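Local coordinates for protein DREP2 (Drosophila melanogaster, PDB 4D2K) that probably takes part in apoptotic DNA fragmentation through its CIDE domain, a ubiquitin-like module that binds copies of itself and builds higher-order assemblies, at residues L41-E47 with L77-G81. Residues are numbered along the deposited sequence; the frame is centred on the assembly and turned at random.
Sequences LGVPASE and LLRQG
In the ubiquitin-like fold of this CIDE domain, the loop leaving helix 30-40 packs on the C-terminal part of strand 74-79 and the residues after it, where E47 and R79 form a salt bridge. E47 OE1 lies 2.6 Å from R79 NH2. R79 NE also donates a hydrogen bond of 2.9 Å to the syn side of E47 OE2, tilted out of both planes. That bond is bent, with an N-H...O angle of 130°. The carboxylate and guanidinium planes are turned 54° apart, so the two groups do not meet as a flat pair. The E47 chain is extended, with CG anti to the backbone N (chi1 177°), and the E47 side chain crosses that of R79 at about a right angle. R79 CG lies between the backbone N and the carbonyl carbon, and with a bend at chi3 the guanidinium comes to lie against V43. V43 CG1 sits over the centre of one guanidinium face, 4.3 Å above its plane, and V43 CG2 is 3.9 Å from R79 CD. With an alanine at R79, the E47 carboxylate is likely to lose its charged partner, and V43 CG1 the flat group packed on it. Beside the ion pair, toward L41 and L77, the contact is apolar. L41 CD2 rests 3.7 Å from L77 CB, and V43 CG2 is 4.2 Å from L77 CD2. G42, at positive phi, is the C-prime residue of a Schellman motif that ends the helix. A type I turn from P44 to E47, closed by the bond from E47 N to P44 O, then brings the glutamate back to the strand. K38 of the helix donates hydrogen bonds to A45 O and E47 O. V43 and L77 both touch V49 of strand 49-53, while L41 packs on L77 and I14 of two adjacent strands.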
# COMPACT_ATOMS: atom_id res chain seq x y z
N LEU A 41 4.18 -8.55 0.99
CA LEU A 41 5.34 -8.29 0.16
C LEU A 41 6.63 -8.82 0.80
O LEU A 41 7.71 -8.58 0.29
CB LEU A 41 5.46 -6.80 -0.15
CG LEU A 41 4.77 -6.40 -1.47
CD1 LEU A 41 3.34 -6.86 -1.51
CD2 LEU A 41 4.82 -4.89 -1.68
N GLY A 42 6.51 -9.56 1.90
CA GLY A 42 7.66 -10.20 2.52
C GLY A 42 8.62 -9.22 3.19
O GLY A 42 9.82 -9.47 3.31
N VAL A 43 8.05 -8.13 3.68
CA VAL A 43 8.79 -7.09 4.39
C VAL A 43 8.70 -7.37 5.89
O VAL A 43 7.61 -7.60 6.41
CB VAL A 43 8.20 -5.69 4.08
CG1 VAL A 43 8.92 -4.59 4.87
CG2 VAL A 43 8.20 -5.40 2.58
N PRO A 44 9.85 -7.35 6.59
CA PRO A 44 9.85 -7.66 8.03
C PRO A 44 8.93 -6.68 8.73
O PRO A 44 8.89 -5.51 8.35
CB PRO A 44 11.31 -7.47 8.45
CG PRO A 44 12.11 -7.57 7.19
CD PRO A 44 11.19 -7.50 5.99
N ALA A 45 8.18 -7.15 9.73
CA ALA A 45 7.09 -6.37 10.29
C ALA A 45 7.50 -5.06 10.92
O ALA A 45 6.73 -4.09 10.90
CB ALA A 45 6.34 -7.21 11.31
N SER A 46 8.70 -5.01 11.47
CA SER A 46 9.16 -3.79 12.13
C SER A 46 9.54 -2.69 11.15
O SER A 46 9.40 -1.51 11.46
CB SER A 46 10.36 -4.10 13.04
OG SER A 46 11.46 -4.57 12.28
N GLU A 47 9.97 -3.08 9.95
CA GLU A 47 10.61 -2.16 9.02
C GLU A 47 9.66 -1.07 8.52
O GLU A 47 8.53 -1.37 8.14
CB GLU A 47 11.18 -2.92 7.83
CG GLU A 47 11.81 -2.04 6.77
CD GLU A 47 12.30 -2.81 5.57
OE1 GLU A 47 12.59 -4.02 5.71
OE2 GLU A 47 12.37 -2.21 4.47
N LEU A 77 3.95 -0.21 -2.26
CA LEU A 77 4.64 -0.15 -1.00
C LEU A 77 6.10 0.17 -1.33
O LEU A 77 6.71 -0.54 -2.11
CB LEU A 77 4.48 -1.47 -0.25
CG LEU A 77 4.81 -1.57 1.23
CD1 LEU A 77 4.03 -2.73 1.82
CD2 LEU A 77 6.28 -1.82 1.39
N LEU A 78 6.63 1.24 -0.77
CA LEU A 78 8.03 1.64 -0.99
C LEU A 78 8.83 1.41 0.27
O LEU A 78 8.46 1.89 1.35
CB LEU A 78 8.13 3.13 -1.35
CG LEU A 78 7.29 3.61 -2.52
CD1 LEU A 78 7.46 5.10 -2.73
CD2 LEU A 78 7.64 2.84 -3.78
N ARG A 79 9.92 0.66 0.16
CA ARG A 79 10.83 0.50 1.29
C ARG A 79 12.19 1.11 0.97
O ARG A 79 12.48 1.43 -0.19
CB ARG A 79 10.97 -0.97 1.65
CG ARG A 79 11.02 -1.91 0.44
CD ARG A 79 11.07 -3.37 0.87
NE ARG A 79 12.01 -3.57 1.96
CZ ARG A 79 12.42 -4.77 2.38
NH1 ARG A 79 11.97 -5.86 1.79
NH2 ARG A 79 13.28 -4.86 3.39
N GLN A 80 13.01 1.29 2.00
CA GLN A 80 14.43 1.62 1.86
C GLN A 80 14.83 2.51 0.70
O GLN A 80 15.59 2.06 -0.18
CB GLN A 80 15.24 0.32 1.70
CG GLN A 80 15.42 -0.53 2.95
CD GLN A 80 16.35 -1.71 2.68
OE1 GLN A 80 16.54 -2.10 1.52
NE2 GLN A 80 16.93 -2.26 3.74
N GLY A 81 14.33 3.73 0.63
CA GLY A 81 14.79 4.63 -0.42
C GLY A 81 14.21 4.46 -1.80
O GLY A 81 14.61 5.16 -2.71